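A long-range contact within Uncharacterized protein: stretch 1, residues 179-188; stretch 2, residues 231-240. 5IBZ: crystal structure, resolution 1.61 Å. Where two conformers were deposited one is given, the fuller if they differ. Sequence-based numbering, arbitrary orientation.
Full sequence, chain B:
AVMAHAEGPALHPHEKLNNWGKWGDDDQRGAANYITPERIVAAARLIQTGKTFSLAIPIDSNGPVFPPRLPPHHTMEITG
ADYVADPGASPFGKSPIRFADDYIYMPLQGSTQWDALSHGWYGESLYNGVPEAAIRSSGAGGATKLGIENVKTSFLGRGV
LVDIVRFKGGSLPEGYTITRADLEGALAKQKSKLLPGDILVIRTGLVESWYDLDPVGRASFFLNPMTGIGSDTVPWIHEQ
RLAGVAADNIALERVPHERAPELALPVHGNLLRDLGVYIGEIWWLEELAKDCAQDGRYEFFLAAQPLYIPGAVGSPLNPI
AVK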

ATOM      1  N   THR B 179     -13.163   2.355 -36.632  1.00 11.15           N
ATOM      2  CA  THR B 179     -13.030   1.272 -37.594  1.00 10.76           C
ATOM      3  C   THR B 179     -11.713   1.285 -38.343  1.00 10.87           C
ATOM      4  O   THR B 179     -10.962   2.263 -38.316  1.00 11.46           O
ATOM      5  N   ARG B 180     -11.459   0.204 -39.067  1.00 10.47           N
ATOM      6  CA  ARG B 180     -10.352   0.136 -40.012  1.00 11.08           C
ATOM      7  C   ARG B 180     -10.375   1.325 -40.975  1.00 11.55           C
ATOM      8  O   ARG B 180      -9.349   1.965 -41.230  1.00 11.22           O
ATOM      9  N   ALA B 181     -11.539   1.617 -41.532  1.00 11.28           N
ATOM     10  CA  ALA B 181     -11.655   2.690 -42.504  1.00 13.54           C
ATOM     11  C   ALA B 181     -11.318   4.041 -41.869  1.00 14.00           C
ATOM     12  O   ALA B 181     -10.705   4.887 -42.504  1.00 15.15           O
ATOM     13  N   ASP B 182     -11.717   4.240 -40.618  1.00 13.25           N
ATOM     14  CA  ASP B 182     -11.363   5.473 -39.901  1.00 13.12           C
ATOM     15  C   ASP B 182      -9.854   5.605 -39.741  1.00  9.93           C
ATOM     16  O   ASP B 182      -9.261   6.677 -39.961  1.00 11.92           O
ATOM     17  N   LEU B 183      -9.212   4.516 -39.327  1.00 10.35           N
ATOM     18  CA  LEU B 183      -7.772   4.535 -39.107  1.00 12.53           C
ATOM     19  C   LEU B 183      -7.021   4.793 -40.422  1.00 11.49           C
ATOM     20  O   LEU B 183      -6.127   5.631 -40.480  1.00 12.50           O
ATOM     21  N   GLU B 184      -7.394   4.090 -41.491  1.00 10.85           N
ATOM     22  CA  GLU B 184      -6.739   4.306 -42.788  1.00 13.34           C
ATOM     23  C   GLU B 184      -7.028   5.701 -43.346  1.00 12.82           C
ATOM     24  O   GLU B 184      -6.155   6.339 -43.948  1.00 14.68           O
ATOM     25  N   GLY B 185      -8.243   6.180 -43.109  1.00 13.19           N
ATOM     26  CA  GLY B 185      -8.665   7.473 -43.612  1.00 15.56           C
ATOM     27  C   GLY B 185      -7.916   8.591 -42.925  1.00 13.88           C
ATOM     28  O   GLY B 185      -7.519   9.574 -43.562  1.00 15.51           O
ATOM     29  N   ALA B 186      -7.752   8.458 -41.617  1.00 12.27           N
ATOM     30  CA  ALA B 186      -7.029   9.466 -40.853  1.00  9.84           C
ATOM     31  C   ALA B 186      -5.554   9.494 -41.223  1.00 11.65           C
ATOM     32  O   ALA B 186      -4.970  10.551 -41.409  1.00 11.92           O
ATOM     33  N   LEU B 187      -4.947   8.323 -41.328  1.00 12.29           N
ATOM     34  CA  LEU B 187      -3.554   8.251 -41.740  1.00 12.29           C
ATOM     35  C   LEU B 187      -3.364   8.853 -43.139  1.00 13.43           C
ATOM     36  O   LEU B 187      -2.402   9.566 -43.384  1.00 14.74           O
ATOM     37  N   ALA B 188      -4.296   8.593 -44.051  1.00 12.14           N
ATOM     38  CA  ALA B 188      -4.203   9.179 -45.396  1.00 15.84           C
ATOM     39  C   ALA B 188      -4.316  10.703 -45.349  1.00 17.47           C
ATOM     40  O   ALA B 188      -3.549  11.400 -46.025  1.00 18.26           O
ATOM     41  N   SER B 231     -13.811  -4.422 -33.729  1.00 11.47           N
ATOM     42  CA  SER B 231     -13.246  -5.710 -34.112  1.00 12.14           C
ATOM     43  C   SER B 231     -12.571  -5.704 -35.491  1.00 10.72           C
ATOM     44  O   SER B 231     -11.634  -6.473 -35.705  1.00 14.14           O
ATOM     45  N   ASP B 232     -13.014  -4.871 -36.431  1.00 12.64           N
ATOM     46  CA  ASP B 232     -12.421  -4.946 -37.767  1.00 12.68           C
ATOM     47  C   ASP B 232     -11.091  -4.195 -37.848  1.00 13.50           C
ATOM     48  O   ASP B 232     -10.451  -4.182 -38.901  1.00 13.37           O
ATOM     49  N   THR B 233     -10.619  -3.642 -36.729  1.00 10.17           N
ATOM     50  CA  THR B 233      -9.270  -3.086 -36.701  1.00 10.50           C
ATOM     51  C   THR B 233      -8.211  -4.177 -36.468  1.00 10.32           C
ATOM     52  O   THR B 233      -7.030  -3.971 -36.729  1.00 11.13           O
ATOM     53  N   VAL B 234      -8.630  -5.350 -36.000  1.00 10.05           N
ATOM     54  CA  VAL B 234      -7.671  -6.373 -35.583  1.00 10.73           C
ATOM     55  C   VAL B 234      -6.885  -6.963 -36.781  1.00 11.20           C
ATOM     56  O   VAL B 234      -5.649  -7.074 -36.712  1.00 10.36           O
ATOM     57  N   PRO B 235      -7.569  -7.318 -37.878  1.00 10.44           N
ATOM     58  CA  PRO B 235      -6.756  -7.829 -38.988  1.00 11.25           C
ATOM     59  C   PRO B 235      -5.794  -6.755 -39.518  1.00 11.03           C
ATOM     60  O   PRO B 235      -4.683  -7.076 -39.950  1.00 10.73           O
ATOM     61  N   TRP B 236      -6.228  -5.499 -39.492  1.00 10.22           N
ATOM     62  CA  TRP B 236      -5.375  -4.394 -39.948  1.00  9.46           C
ATOM     63  C   TRP B 236      -4.134  -4.250 -39.058  1.00  9.73           C
ATOM     64  O   TRP B 236      -3.018  -4.097 -39.553  1.00 11.25           O
ATOM     65  N   ILE B 237      -4.335  -4.293 -37.752  1.00  9.95           N
ATOM     66  CA  ILE B 237      -3.227  -4.239 -36.812  1.00  8.90           C
ATOM     67  C   ILE B 237      -2.237  -5.355 -37.098  1.00  9.75           C
ATOM     68  O   ILE B 237      -1.019  -5.147 -37.065  1.00  9.89           O
ATOM     69  N   HIS B 238      -2.753  -6.549 -37.378  1.00  9.77           N
ATOM     70  CA  HIS B 238      -1.910  -7.676 -37.784  1.00  9.27           C
ATOM     71  C   HIS B 238      -1.134  -7.418 -39.080  1.00 12.28           C
ATOM     72  O   HIS B 238       0.086  -7.637 -39.119  1.00 12.52           O
ATOM     73  N   GLU B 239      -1.862  -6.970 -40.105  0.54  9.57           N
ATOM     74  CA  GLU B 239      -1.306  -6.666 -41.424  0.54 12.46           C
ATOM     75  C   GLU B 239      -0.110  -5.755 -41.333  0.54 11.03           C
ATOM     76  O   GLU B 239       0.914  -5.984 -41.987  0.54 11.40           O
ATOM     77  N   GLN B 240      -0.271  -4.718 -40.515  1.00 11.39           N
ATOM     78  CA  GLN B 240       0.667  -3.607 -40.419  1.00 11.10           C
ATOM     79  C   GLN B 240       1.879  -3.920 -39.536  1.00  9.01           C
ATOM     80  O   GLN B 240       2.816  -3.121 -39.464  1.00  9.53           O
TER

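Two helices, 180-188 and 233-239, run with their N-to-C directions 47° apart and their axes no nearer than 10.0 Å, a gap wide enough to take a tryptophan. The backbones come closest at their starts, where the CA atoms of Arg180 and Thr233 lie 4.7 Å apart.

Thr179, chi1 p, is the N-cap of the first helix. Its OG1 accepts from Asp182 N at 3.0 Å, and Asp182 OD2, on an m rotamer, answers by accepting from Thr179 N at 3.1 Å. That box closes within stretch 1. Arg180 N, by contrast, finds its acceptor across the contact: it donates to Asp232 OD1 at 2.9 Å. Asp232, chi1 p, leaves its CA sideways but brings its carboxylate nearer. Its second oxygen, OD2, accepts from water 2 at 2.7 Å, and that water accepts from Ala181 N at 3.1 Å. One aspartate thus satisfies two first-turn amides, one directly and one through water.

Arg180 is stretched out, chi1 to chi3 all t, and reaches along the second helix to Glu239 (chi1 m, chi2 t). The salt bridge is two-pronged: NH1 donates to Glu239 OE1 at 2.8 Å and NH2 to Glu239 OE2 at 2.9 Å, with OE1 at the guanidinium edge. Trp236 CD1 lies over one guanidinium face. Water 1 accepts from Arg180 NH1 at 2.9 Å and donates to Asp232 O at 2.6 Å, tying the same side chain to the beginning of stretch 2.

Leu183 (m, t) points toward the partner and supplies the apolar floor. Its CB sits over the Trp236 six-membered ring, 4.3 Å from the centroid, a CH-pi contact, while CD1 meets Trp236 CZ3 at 3.8 Å and Thr233 CG2 at 3.6 Å. Thr233, chi1 p, places that methyl near the helix start as well.

Glu184 (m, t) leaves sideways and brings its end nearer. OE1 takes a weak bond from Arg180 NE at 3.4 Å, part of a salt bridge within the helix. OE2 accepts from water 3 at 2.6 Å, and water 3 accepts from Trp236 NE1 at 2.9 Å, so the buried indole has a polar partner.

A turn after Leu183, Leu187 repeats its m, t rotamer and sets CD1 against the indole edge, 3.7 Å from Trp236 CZ2. Trp236, chi1 t, is therefore a knob held among Arg180, Leu183, Glu184 and Leu187. The rule is economical: one large aromatic fills the gap, leucines pack its face and edge, and charged side chains with ordered waters settle the polar groups around it.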

ATOM      1  CB  THR B 179     -14.133   1.371 -38.648  1.00 13.10           C
ATOM      2  OG1 THR B 179     -13.936   2.588 -39.381  1.00 13.53           O
ATOM      3  CG2 THR B 179     -15.518   1.353 -38.005  1.00 13.72           C
ATOM      4  CB  ARG B 180     -10.413  -1.168 -40.817  1.00 11.47           C
ATOM      5  CG  ARG B 180      -9.292  -1.310 -41.867  1.00 12.25           C
ATOM      6  CD  ARG B 180      -9.578  -2.465 -42.832  1.00 12.51           C
ATOM      7  NE  ARG B 180      -8.505  -2.591 -43.824  1.00 12.52           N
ATOM      8  CZ  ARG B 180      -7.541  -3.513 -43.795  1.00 13.55           C
ATOM      9  NH1 ARG B 180      -7.541  -4.475 -42.876  1.00 12.14           N
ATOM     10  NH2 ARG B 180      -6.597  -3.495 -44.721  1.00 13.50           N
ATOM     11  CB  ALA B 181     -13.051   2.708 -43.086  1.00 15.72           C
ATOM     12  CB  ASP B 182     -11.987   5.515 -38.506  1.00 10.17           C
ATOM     13  CG  ASP B 182     -13.478   5.582 -38.509  1.00 14.44           C
ATOM     14  OD1 ASP B 182     -14.083   6.074 -39.501  1.00 14.58           O
ATOM     15  OD2 ASP B 182     -14.045   5.188 -37.458  1.00 12.80           O
ATOM     16  CB  LEU B 183      -7.323   3.223 -38.466  1.00 10.91           C
ATOM     17  CG  LEU B 183      -7.794   3.040 -37.026  1.00 11.48           C
ATOM     18  CD1 LEU B 183      -7.687   1.589 -36.616  1.00 13.53           C
ATOM     19  CD2 LEU B 183      -6.990   3.917 -36.081  1.00 17.09           C
ATOM     20  CB  GLU B 184      -7.174   3.230 -43.785  1.00 16.00           C
ATOM     21  CG  GLU B 184      -6.734   1.864 -43.349  1.00 16.01           C
ATOM     22  CD  GLU B 184      -6.789   0.835 -44.467  1.00 30.52           C
ATOM     23  OE1 GLU B 184      -7.902   0.537 -44.949  1.00 24.53           O
ATOM     24  OE2 GLU B 184      -5.713   0.330 -44.855  1.00 36.68           O
ATOM     25  CB  ALA B 186      -7.202   9.217 -39.369  1.00 12.69           C
ATOM     26  CB  LEU B 187      -3.063   6.802 -41.701  1.00 11.86           C
ATOM     27  CG  LEU B 187      -2.846   6.272 -40.285  1.00 15.58           C
ATOM     28  CD1 LEU B 187      -2.780   4.758 -40.266  1.00 17.03           C
ATOM     29  CD2 LEU B 187      -1.566   6.861 -39.705  1.00 16.73           C
ATOM     30  CB  ALA B 188      -5.265   8.587 -46.304  1.00 17.08           C
ATOM     31  CB  SER B 231     -14.322  -6.791 -34.081  1.00 20.00           C
ATOM     32  OG  SER B 231     -15.336  -6.492 -35.016  1.00 28.36           O
ATOM     33  CB  ASP B 232     -13.433  -4.481 -38.852  1.00 15.08           C
ATOM     34  CG  ASP B 232     -13.399  -2.990 -39.155  1.00 16.87           C
ATOM     35  OD1 ASP B 232     -12.890  -2.177 -38.359  1.00 15.72           O
ATOM     36  OD2 ASP B 232     -13.937  -2.635 -40.228  1.00 18.23           O
ATOM     37  CB  THR B 233      -9.109  -1.989 -35.622  1.00 10.75           C
ATOM     38  OG1 THR B 233      -9.183  -2.565 -34.310  1.00 10.13           O
ATOM     39  CG2 THR B 233     -10.169  -0.879 -35.797  1.00 11.17           C
ATOM     40  CB  VAL B 234      -8.377  -7.467 -34.760  1.00 10.77           C
ATOM     41  CG1 VAL B 234      -7.461  -8.654 -34.544  1.00 13.38           C
ATOM     42  CG2 VAL B 234      -8.793  -6.909 -33.392  1.00 14.40           C
ATOM     43  CB  PRO B 235      -7.794  -8.219 -40.033  1.00 12.00           C
ATOM     44  CG  PRO B 235      -9.052  -8.472 -39.265  1.00 11.98           C
ATOM     45  CD  PRO B 235      -9.008  -7.458 -38.135  1.00 10.09           C
ATOM     46  CB  TRP B 236      -6.184  -3.101 -39.980  1.00  9.46           C
ATOM     47  CG  TRP B 236      -5.450  -1.902 -40.463  1.00 10.16           C
ATOM     48  CD1 TRP B 236      -5.155  -1.569 -41.763  1.00 13.68           C
ATOM     49  CD2 TRP B 236      -4.918  -0.861 -39.649  1.00  9.75           C
ATOM     50  NE1 TRP B 236      -4.488  -0.367 -41.795  1.00 14.78           N
ATOM     51  CE2 TRP B 236      -4.325   0.081 -40.508  1.00 10.76           C
ATOM     52  CE3 TRP B 236      -4.895  -0.627 -38.269  1.00 12.61           C
ATOM     53  CZ2 TRP B 236      -3.711   1.234 -40.033  1.00 14.15           C
ATOM     54  CZ3 TRP B 236      -4.280   0.517 -37.804  1.00 15.42           C
ATOM     55  CH2 TRP B 236      -3.698   1.428 -38.678  1.00 14.66           C
ATOM     56  CB  ILE B 237      -3.759  -4.314 -35.355  1.00  8.85           C
ATOM     57  CG1 ILE B 237      -4.437  -2.990 -34.996  1.00  9.57           C
ATOM     58  CG2 ILE B 237      -2.622  -4.581 -34.394  1.00  9.42           C
ATOM     59  CD1 ILE B 237      -5.346  -3.050 -33.786  1.00 10.13           C
ATOM     60  CB  HIS B 238      -2.755  -8.946 -37.946  1.00 11.56           C
ATOM     61  CG  HIS B 238      -1.982 -10.124 -38.461  1.00 11.33           C
ATOM     62  ND1 HIS B 238      -2.230 -10.695 -39.691  1.00 14.11           N
ATOM     63  CD2 HIS B 238      -0.973 -10.845 -37.911  1.00 15.57           C
ATOM     64  CE1 HIS B 238      -1.400 -11.711 -39.876  1.00 11.16           C
ATOM     65  NE2 HIS B 238      -0.639 -11.831 -38.806  1.00 17.06           N
ATOM     66  CB  GLU B 239      -2.366  -5.993 -42.310  0.54 13.69           C
ATOM     67  CG  GLU B 239      -3.431  -6.923 -42.808  0.54 18.57           C
ATOM     68  CD  GLU B 239      -4.630  -6.204 -43.383  0.54 11.87           C
ATOM     69  OE1 GLU B 239      -5.765  -6.584 -43.014  0.54 11.86           O
ATOM     70  OE2 GLU B 239      -4.439  -5.299 -44.237  0.54 13.70           O
ATOM     71  CB  GLN B 240      -0.053  -2.361 -39.893  1.00 10.94           C
ATOM     72  CG  GLN B 240      -1.117  -1.804 -40.848  1.00 12.44           C
ATOM     73  CD  GLN B 240      -0.521  -1.311 -42.150  1.00 18.34           C
ATOM     74  OE1 GLN B 240       0.545  -0.701 -42.164  1.00 15.97           O
ATOM     75  NE2 GLN B 240      -1.203  -1.569 -43.253  1.00 20.75           N
TER
HETATM   76  O   HOH W   1      -9.663  -5.352 -41.113  1.00 19.78           O
HETATM   77  O   HOH W   2     -13.884  -0.360 -41.690  1.00 13.43           O
HETATM   78  O   HOH W   3      -3.263   0.863 -44.125  1.00 28.06           O